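Side-chain contacts in DnaJ homolog subfamily C member 3 (Mus musculus, PDB 3IEG), which serves as an endoplasmic reticulum co-chaperone in the unfolded protein response, binding misfolded proteins through its TPR repeats and inhibiting the GCN2 kinase that phosphorylates eIF-2-alpha: residues Lys12-Gly17 and Ala44-Ala49; Arg249-Thr254 and Asp285-Glu290; Ser259-Glu264 and Val272-Arg277. All coordinates share one frame; numbering follows the deposited sequence.

Interaction 1. Residues Lys12-Gly17 and Ala44-Ala49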
loop_
_atom_site.group_PDB
_atom_site.type_symbol
_atom_site.label_atom_id
_atom_site.label_comp_id
_atom_site.label_asym_id
_atom_site.label_seq_id
_atom_site.Cartn_x
_atom_site.Cartn_y
_atom_site.Cartn_z
ATOM N N LYS A 12 6.964 14.622 39.255
ATOM C CA LYS A 12 7.287 13.386 39.978
ATOM C C LYS A 12 6.869 12.171 39.158
ATOM O O LYS A 12 7.687 11.280 38.894
ATOM C CB LYS A 12 6.595 13.348 41.343
ATOM C CG LYS A 12 7.222 14.223 42.420
ATOM C CD LYS A 12 6.413 14.105 43.724
ATOM C CE LYS A 12 7.254 14.413 44.978
ATOM N NZ LYS A 12 7.624 15.873 45.073
ATOM N N LEU A 13 5.602 12.155 38.740
ATOM C CA LEU A 13 5.066 11.059 37.937
ATOM C C LEU A 13 5.850 10.858 36.646
ATOM O O LEU A 13 6.164 9.725 36.289
ATOM C CB LEU A 13 3.571 11.265 37.656
ATOM C CG LEU A 13 2.648 11.086 38.870
ATOM C CD1 LEU A 13 1.240 11.615 38.604
ATOM C CD2 LEU A 13 2.604 9.627 39.350
ATOM N N LEU A 14 6.183 11.954 35.961
ATOM C CA LEU A 14 6.999 11.881 34.749
ATOM C C LEU A 14 8.343 11.235 35.043
ATOM O O LEU A 14 8.744 10.307 34.344
ATOM C CB LEU A 14 7.229 13.261 34.134
ATOM C CG LEU A 14 7.525 13.423 32.629
ATOM C CD1 LEU A 14 8.724 14.348 32.419
ATOM C CD2 LEU A 14 7.759 12.111 31.866
ATOM N N ALA A 15 9.031 11.729 36.074
ATOM C CA ALA A 15 10.344 11.199 36.467
ATOM C C ALA A 15 10.290 9.690 36.720
ATOM O O ALA A 15 11.205 8.962 36.331
ATOM C CB ALA A 15 10.869 11.929 37.703
ATOM N N ALA A 16 9.200 9.242 37.348
ATOM C CA ALA A 16 8.971 7.837 37.676
ATOM C C ALA A 16 8.477 6.976 36.510
ATOM O O ALA A 16 8.273 5.777 36.676
ATOM C CB ALA A 16 8.005 7.724 38.854
ATOM N N GLY A 17 8.272 7.568 35.340
ATOM C CA GLY A 17 7.828 6.801 34.173
ATOM C C GLY A 17 6.329 6.574 34.052
ATOM O O GLY A 17 5.878 5.928 33.104
ATOM N N ALA A 44 3.457 18.783 26.808
ATOM C CA ALA A 44 4.087 18.409 25.548
ATOM C C ALA A 44 5.263 17.448 25.725
ATOM O O ALA A 44 5.475 16.570 24.880
ATOM C CB ALA A 44 4.509 19.637 24.756
ATOM N N THR A 45 6.036 17.611 26.799
ATOM C CA THR A 45 7.156 16.686 27.044
ATOM C C THR A 45 6.628 15.286 27.360
ATOM O O THR A 45 7.268 14.304 27.002
ATOM C CB THR A 45 8.170 17.174 28.118
ATOM O OG1 THR A 45 7.517 17.315 29.382
ATOM C CG2 THR A 45 8.766 18.512 27.736
ATOM N N VAL A 46 5.456 15.194 27.992
ATOM C CA VAL A 46 4.795 13.885 28.208
ATOM C C VAL A 46 4.364 13.213 26.895
ATOM O O VAL A 46 4.768 12.081 26.636
ATOM C CB VAL A 46 3.636 13.925 29.266
ATOM C CG1 VAL A 46 2.826 12.664 29.227
ATOM C CG2 VAL A 46 4.200 14.092 30.658
ATOM N N PHE A 47 3.576 13.899 26.070
ATOM C CA PHE A 47 3.298 13.417 24.704
ATOM C C PHE A 47 4.592 13.026 23.963
ATOM O O PHE A 47 4.633 12.011 23.258
ATOM C CB PHE A 47 2.514 14.447 23.873
ATOM C CG PHE A 47 1.059 14.609 24.276
ATOM C CD1 PHE A 47 0.520 15.878 24.470
ATOM C CD2 PHE A 47 0.220 13.501 24.452
ATOM C CE1 PHE A 47 -0.829 16.050 24.831
ATOM C CE2 PHE A 47 -1.128 13.665 24.825
ATOM C CZ PHE A 47 -1.653 14.952 25.009
ATOM N N LEU A 48 5.651 13.817 24.125
ATOM C CA LEU A 48 6.911 13.502 23.459
ATOM C C LEU A 48 7.478 12.174 23.957
ATOM O O LEU A 48 7.915 11.346 23.154
ATOM C CB LEU A 48 7.919 14.643 23.614
ATOM C CG LEU A 48 8.224 15.532 22.394
ATOM C CD1 LEU A 48 7.273 15.318 21.198
ATOM C CD2 LEU A 48 8.309 17.014 22.760
ATOM N N ALA A 49 7.438 11.971 25.276
ATOM C CA ALA A 49 7.926 10.737 25.894
ATOM C C ALA A 49 7.122 9.501 25.463
ATOM O O ALA A 49 7.685 8.438 25.253
ATOM C CB ALA A 49 7.953 10.873 27.397
#
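Leu14 holds CG anti to its backbone N (chi1 -155°), which carries the branch out from helix 2-15 toward residues 44-49; Val46 has CG1 anti to its own N (chi1 168°), leaving CG2 beside the N and facing that leucine. The leucine and valine pass side by side, pointing contrary ways, so the touch is made alongside, by the branch carbon of one and a single methyl of the other: Leu14 CG lies 3.9 Å from Val46 CG2. The same two residues form the nearest backbone pair, with the CA atoms of Leu14 and Val46 7.2 Å from each other. Beyond this point Leu14 CD1 comes within 4.4 Å of Thr45 OG1, a loose approach, and the Ala49 methyl lies just beyond contact. The threonine hydroxyl has its polar partner on its own helix, the carbonyl of Arg42. Val46 is buried, also packing on Phe26 of helix 19-32, whereas Leu14 and Thr45 remain partly exposed. Helix 2-15 ends just beyond, in a Schellman motif at Gly17. With 112 Å² buried and essentially van der Waals contact at work, the contact fixes no direction by bonding; it joins TPR 1 to TPR 2, the repeats whose hydrophobic groove binds misfolded proteins.

Interaction 2. Residues Arg249-Thr254 and Asp285-Glu290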
loop_
_atom_site.group_PDB
_atom_site.type_symbol
_atom_site.label_atom_id
_atom_site.label_comp_id
_atom_site.label_asym_id
_atom_site.label_seq_id
_atom_site.Cartn_x
_atom_site.Cartn_y
_atom_site.Cartn_z
ATOM N N ARG A 249 -21.671 -26.083 -13.646
ATOM C CA ARG A 249 -22.440 -25.414 -14.698
ATOM C C ARG A 249 -21.510 -24.720 -15.708
ATOM O O ARG A 249 -21.480 -23.495 -15.800
ATOM C CB ARG A 249 -23.424 -24.420 -14.085
ATOM C CG ARG A 249 -24.378 -25.035 -13.086
ATOM C CD ARG A 249 -25.310 -23.998 -12.466
ATOM N NE ARG A 249 -25.952 -23.184 -13.492
ATOM C CZ ARG A 249 -26.807 -22.200 -13.241
ATOM N NH1 ARG A 249 -27.128 -21.889 -11.988
ATOM N NH2 ARG A 249 -27.329 -21.519 -14.246
ATOM N N TYR A 250 -20.767 -25.514 -16.471
ATOM C CA TYR A 250 -19.667 -25.003 -17.294
ATOM C C TYR A 250 -20.056 -24.088 -18.449
ATOM O O TYR A 250 -19.359 -23.103 -18.737
ATOM C CB TYR A 250 -18.790 -26.162 -17.773
ATOM C CG TYR A 250 -18.208 -26.898 -16.606
ATOM C CD1 TYR A 250 -18.682 -28.155 -16.244
ATOM C CD2 TYR A 250 -17.225 -26.304 -15.815
ATOM C CE1 TYR A 250 -18.158 -28.822 -15.138
ATOM C CE2 TYR A 250 -16.699 -26.956 -14.718
ATOM C CZ TYR A 250 -17.166 -28.212 -14.389
ATOM O OH TYR A 250 -16.634 -28.844 -13.301
ATOM N N THR A 251 -21.172 -24.388 -19.101
ATOM C CA THR A 251 -21.574 -23.558 -20.224
ATOM C C THR A 251 -22.103 -22.198 -19.756
ATOM O O THR A 251 -21.898 -21.198 -20.436
ATOM C CB THR A 251 -22.522 -24.278 -21.265
ATOM O OG1 THR A 251 -23.832 -23.719 -21.208
ATOM C CG2 THR A 251 -22.586 -25.778 -21.052
ATOM N N ASP A 252 -22.745 -22.156 -18.593
ATOM C CA ASP A 252 -23.152 -20.873 -18.016
ATOM C C ASP A 252 -21.966 -20.065 -17.494
ATOM O O ASP A 252 -21.951 -18.838 -17.598
ATOM C CB ASP A 252 -24.210 -21.042 -16.924
ATOM C CG ASP A 252 -25.572 -21.449 -17.479
ATOM O OD1 ASP A 252 -25.903 -21.090 -18.632
ATOM O OD2 ASP A 252 -26.321 -22.127 -16.750
ATOM N N ALA A 253 -20.968 -20.757 -16.954
ATOM C CA ALA A 253 -19.702 -20.119 -16.567
ATOM C C ALA A 253 -18.963 -19.523 -17.765
ATOM O O ALA A 253 -18.440 -18.415 -17.694
ATOM C CB ALA A 253 -18.801 -21.100 -15.818
ATOM N N THR A 254 -18.921 -20.261 -18.864
ATOM C CA THR A 254 -18.308 -19.757 -20.082
ATOM C C THR A 254 -18.983 -18.444 -20.460
ATOM O O THR A 254 -18.342 -17.388 -20.507
ATOM C CB THR A 254 -18.422 -20.785 -21.186
ATOM O OG1 THR A 254 -17.690 -21.939 -20.779
ATOM C CG2 THR A 254 -17.841 -20.264 -22.477
ATOM N N ASP A 285 -16.232 -29.799 -19.006
ATOM C CA ASP A 285 -17.502 -30.100 -19.660
ATOM C C ASP A 285 -17.282 -31.175 -20.728
ATOM O O ASP A 285 -18.156 -31.439 -21.556
ATOM C CB ASP A 285 -18.078 -28.828 -20.293
ATOM C CG ASP A 285 -19.585 -28.888 -20.479
ATOM O OD1 ASP A 285 -20.265 -29.610 -19.711
ATOM O OD2 ASP A 285 -20.091 -28.195 -21.396
ATOM N N GLU A 286 -16.102 -31.796 -20.682
ATOM C CA GLU A 286 -15.656 -32.768 -21.674
ATOM C C GLU A 286 -16.006 -32.369 -23.107
ATOM O O GLU A 286 -16.710 -33.095 -23.810
ATOM C CB GLU A 286 -16.180 -34.160 -21.339
ATOM C CG GLU A 286 -15.546 -34.754 -20.095
ATOM C CD GLU A 286 -16.144 -36.099 -19.706
ATOM O OE1 GLU A 286 -17.266 -36.426 -20.164
ATOM O OE2 GLU A 286 -15.490 -36.823 -18.923
ATOM N N LYS A 287 -15.511 -31.202 -23.520
ATOM C CA LYS A 287 -15.642 -30.728 -24.895
ATOM C C LYS A 287 -14.253 -30.446 -25.490
ATOM O O LYS A 287 -13.850 -29.297 -25.652
ATOM C CB LYS A 287 -16.594 -29.527 -24.959
ATOM C CG LYS A 287 -18.046 -29.959 -24.788
ATOM C CD LYS A 287 -19.038 -28.809 -24.710
ATOM C CE LYS A 287 -20.475 -29.359 -24.804
ATOM N NZ LYS A 287 -21.519 -28.432 -24.269
ATOM N N PRO A 288 -13.521 -31.520 -25.832
ATOM C CA PRO A 288 -12.082 -31.499 -26.087
ATOM C C PRO A 288 -11.599 -30.604 -27.220
ATOM O O PRO A 288 -10.582 -29.944 -27.056
ATOM C CB PRO A 288 -11.762 -32.960 -26.398
ATOM C CG PRO A 288 -13.051 -33.548 -26.840
ATOM C CD PRO A 288 -14.082 -32.871 -26.008
ATOM N N VAL A 289 -12.300 -30.581 -28.353
ATOM C CA VAL A 289 -11.866 -29.772 -29.505
ATOM C C VAL A 289 -11.706 -28.307 -29.118
ATOM O O VAL A 289 -10.654 -27.714 -29.359
ATOM C CB VAL A 289 -12.824 -29.894 -30.735
ATOM C CG1 VAL A 289 -12.320 -29.043 -31.909
ATOM C CG2 VAL A 289 -12.985 -31.356 -31.169
ATOM N N GLU A 290 -12.746 -27.736 -28.510
ATOM C CA GLU A 290 -12.726 -26.336 -28.075
ATOM C C GLU A 290 -11.718 -26.140 -26.954
ATOM O O GLU A 290 -11.018 -25.134 -26.914
ATOM C CB GLU A 290 -14.114 -25.854 -27.632
ATOM C CG GLU A 290 -15.223 -25.985 -28.684
ATOM C CD GLU A 290 -15.951 -27.334 -28.611
ATOM O OE1 GLU A 290 -15.337 -28.384 -28.941
ATOM O OE2 GLU A 290 -17.144 -27.341 -28.219
#
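The backbones approach most closely where Tyr250, in the first turn of helix 250-263, faces Asp285, the residue at which helix 268-284 leaves helical geometry; their CA atoms are 6.0 Å apart. The main side-chain touch is between the stems: Tyr250 CB lies 3.7 Å from Asp285 CB, and beyond these atoms ring and carboxylate head contrary ways. The tyrosine has CG anti to its carbonyl carbon (chi1 -60°), an orientation that brings Asp285 N over one ring face, 4.0 Å from Tyr250 CD1. Ring and carboxylate planes are 40° apart, neither stacked nor perpendicular. Asp285 OD2 sits 3.5 Å from the Thr251 CG2 methyl, a van der Waals approach. The same oxygen takes a salt bridge from Lys287 NZ at 3.2 Å, met from above the carboxylate plane, which probably offsets its charge locally. An alanine in place of Asp285 would probably leave the Lys287 ammonium without this mate and the Thr251 methyl with less to pack against. At the turn, Glu286, with positive phi, is the C-prime residue of the Schellman motif that ends helix 268-284, Lys287 N reaching back to Phe282 O. On the facing segment, Arg249 NH2 bridges to Asp252 OD2 at 2.8 Å. This surface contact thus sets the start of helix 250-263, in TPR 7, against the turn between helices 268-284 and 288-301, in TPR 8. Behind it, Ala253 packs on Leu244 of helix 222-246 and on Cys281 of helix 268-284, while Pro288 leans on Ile318 of helix 306-318.

Interaction 3. Residues Ser259-Glu264 and Val272-Arg277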
loop_
_atom_site.group_PDB
_atom_site.type_symbol
_atom_site.label_atom_id
_atom_site.label_comp_id
_atom_site.label_asym_id
_atom_site.label_seq_id
_atom_site.Cartn_x
_atom_site.Cartn_y
_atom_site.Cartn_z
ATOM N N SER A 259 -18.986 -12.336 -20.649
ATOM C CA SER A 259 -19.412 -10.992 -20.323
ATOM C C SER A 259 -18.399 -10.267 -19.424
ATOM O O SER A 259 -18.308 -9.045 -19.457
ATOM C CB SER A 259 -20.807 -10.995 -19.719
ATOM O OG SER A 259 -20.826 -11.802 -18.566
ATOM N N VAL A 260 -17.619 -11.020 -18.650
ATOM C CA VAL A 260 -16.502 -10.446 -17.893
ATOM C C VAL A 260 -15.509 -9.726 -18.817
ATOM O O VAL A 260 -15.098 -8.614 -18.521
ATOM C CB VAL A 260 -15.799 -11.503 -17.000
ATOM C CG1 VAL A 260 -14.474 -10.978 -16.445
ATOM C CG2 VAL A 260 -16.711 -11.918 -15.870
HETATM N N MSE A 261 -15.156 -10.348 -19.940
HETATM C CA MSE A 261 -14.310 -9.701 -20.949
HETATM C C MSE A 261 -15.006 -8.571 -21.701
HETATM O O MSE A 261 -14.359 -7.629 -22.141
HETATM C CB MSE A 261 -13.800 -10.718 -21.948
HETATM C CG MSE A 261 -12.767 -11.642 -21.370
HETATM SE SE MSE A 261 -12.482 -13.202 -22.499
HETATM C CE MSE A 261 -12.017 -12.315 -24.196
ATOM N N LYS A 262 -16.319 -8.680 -21.868
ATOM C CA LYS A 262 -17.093 -7.607 -22.458
ATOM C C LYS A 262 -16.949 -6.367 -21.571
ATOM O O LYS A 262 -16.517 -5.312 -22.039
ATOM C CB LYS A 262 -18.565 -8.007 -22.574
ATOM C CG LYS A 262 -19.178 -7.808 -23.960
ATOM C CD LYS A 262 -18.965 -9.044 -24.850
ATOM C CE LYS A 262 -19.919 -9.072 -26.046
ATOM N NZ LYS A 262 -19.592 -8.015 -27.053
ATOM N N THR A 263 -17.275 -6.512 -20.285
ATOM C CA THR A 263 -17.316 -5.372 -19.370
ATOM C C THR A 263 -15.940 -4.808 -18.953
ATOM O O THR A 263 -15.866 -3.704 -18.406
ATOM C CB THR A 263 -18.362 -5.546 -18.201
ATOM O OG1 THR A 263 -17.729 -5.454 -16.918
ATOM C CG2 THR A 263 -19.060 -6.853 -18.294
ATOM N N GLU A 264 -14.863 -5.535 -19.248
ATOM C CA GLU A 264 -13.514 -4.973 -19.150
ATOM C C GLU A 264 -12.576 -5.495 -20.236
ATOM O O GLU A 264 -11.789 -6.397 -19.980
ATOM C CB GLU A 264 -12.905 -5.192 -17.762
ATOM C CG GLU A 264 -11.533 -4.538 -17.580
ATOM C CD GLU A 264 -11.500 -3.096 -18.052
ATOM O OE1 GLU A 264 -12.203 -2.262 -17.455
ATOM O OE2 GLU A 264 -10.779 -2.798 -19.028
ATOM N N VAL A 272 -7.074 -12.508 -20.225
ATOM C CA VAL A 272 -6.168 -13.659 -20.029
ATOM C C VAL A 272 -6.668 -14.605 -18.931
ATOM O O VAL A 272 -6.693 -15.826 -19.112
ATOM C CB VAL A 272 -4.707 -13.225 -19.691
ATOM C CG1 VAL A 272 -3.805 -14.433 -19.620
ATOM C CG2 VAL A 272 -4.173 -12.248 -20.730
ATOM N N ARG A 273 -7.068 -14.030 -17.802
ATOM C CA ARG A 273 -7.546 -14.807 -16.675
ATOM C C ARG A 273 -8.890 -15.442 -17.005
ATOM O O ARG A 273 -9.135 -16.586 -16.638
ATOM C CB ARG A 273 -7.652 -13.934 -15.425
ATOM C CG ARG A 273 -7.209 -14.609 -14.138
ATOM C CD ARG A 273 -5.689 -14.586 -13.971
ATOM N NE ARG A 273 -5.081 -15.692 -14.692
ATOM C CZ ARG A 273 -3.966 -15.619 -15.402
ATOM N NH1 ARG A 273 -3.298 -14.485 -15.511
ATOM N NH2 ARG A 273 -3.527 -16.692 -16.023
ATOM N N SER A 274 -9.745 -14.700 -17.713
ATOM C CA SER A 274 -11.040 -15.220 -18.157
ATOM C C SER A 274 -10.884 -16.364 -19.147
ATOM O O SER A 274 -11.578 -17.374 -19.039
ATOM C CB SER A 274 -11.910 -14.119 -18.758
ATOM O OG SER A 274 -12.318 -13.215 -17.744
ATOM N N LYS A 275 -9.967 -16.210 -20.098
ATOM C CA LYS A 275 -9.681 -17.264 -21.056
ATOM C C LYS A 275 -9.201 -18.521 -20.353
ATOM O O LYS A 275 -9.647 -19.621 -20.683
ATOM C CB LYS A 275 -8.664 -16.805 -22.099
ATOM C CG LYS A 275 -9.280 -16.149 -23.339
ATOM C CD LYS A 275 -8.199 -15.860 -24.385
ATOM C CE LYS A 275 -8.727 -15.006 -25.542
ATOM N NZ LYS A 275 -7.717 -14.921 -26.640
ATOM N N GLU A 276 -8.321 -18.361 -19.364
ATOM C CA GLU A 276 -7.850 -19.503 -18.586
ATOM C C GLU A 276 -9.014 -20.295 -17.962
ATOM O O GLU A 276 -9.063 -21.519 -18.057
ATOM C CB GLU A 276 -6.863 -19.064 -17.504
ATOM C CG GLU A 276 -6.245 -20.248 -16.772
ATOM C CD GLU A 276 -5.658 -19.900 -15.419
ATOM O OE1 GLU A 276 -4.791 -19.001 -15.368
ATOM O OE2 GLU A 276 -6.028 -20.556 -14.414
ATOM N N ARG A 277 -9.942 -19.588 -17.324
ATOM C CA ARG A 277 -11.104 -20.228 -16.712
ATOM C C ARG A 277 -12.048 -20.832 -17.768
ATOM O O ARG A 277 -12.659 -21.879 -17.536
ATOM C CB ARG A 277 -11.852 -19.265 -15.765
ATOM C CG ARG A 277 -11.047 -18.744 -14.562
ATOM C CD ARG A 277 -10.424 -19.872 -13.739
ATOM N NE ARG A 277 -11.348 -20.465 -12.767
ATOM C CZ ARG A 277 -11.275 -21.719 -12.322
ATOM N NH1 ARG A 277 -10.343 -22.547 -12.777
ATOM N NH2 ARG A 277 -12.150 -22.162 -11.434
#
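Met261, modelled as selenomethionine, lays its CG and SE over the side chain of Ser274: Met261 CG is 3.7 Å from Ser274 CB, and Met261 SE 3.9 Å from the same atom. Its CG stands anti to the carbonyl carbon (chi1 -71°), and an extended chi2 (165°) brings SE over Ser274 CB and to within 4.4 Å of Lys275 CG, in the aliphatic part of that residue; the lysine's charged end belongs to a salt bridge with Glu297. The preceding residue, Val260, approaches the serine through one methyl, CG1, which lies 3.4 Å from Ser274 OG. The serine hydroxyl is bonded to the carbonyl of Tyr270, one turn earlier in its own helix, consistent with its burial beside hydrocarbon. Ser274 thus meets Met261 through CB and Val260 through OG. The helix segments 259-263 and 272-277 run antiparallel, at 172°, with axes 9.7 Å apart at closest approach, and the CA atoms of Met261 and Ser274 are 7.0 Å apart. The contact packs helix 250-263 against helix 268-284, its segments lying in TPR 7 and TPR 8. Val260 is also buried against Leu234 and Leu237 of helix 222-246. On the other flank of the second helix, Arg273 NH2 forms a salt bridge with Glu276 OE1, which also accepts from Asn305. Between the two segments the chemistry is therefore 166 Å² of mainly van der Waals contact, including a methyl against a hydroxyl oxygen, while the polar ends find partners on their own helix, other helices or the loop at Glu302 and Asn305.

Overall arrangement
From the N terminus, interaction 1 comes first: residues 12-17 meet 44-49, closing a loop that holds helix 19-32 and so joining TPR 1 to TPR 2. It closes long before the others open and lies on the opposite side of the chain's centre, about 70 Å from interaction 2 and 60 Å from interaction 3, measured between centres. Interaction 2 closes a larger loop, from 249-254 to 285-290. Interaction 3, between 259-264 and 272-277, is nested inside it. Both use helix 250-263, at successive positions, and their centres are about 15 Å apart without touching. Together they pair TPR 7 with TPR 8, in the C-terminal part of the TPR array.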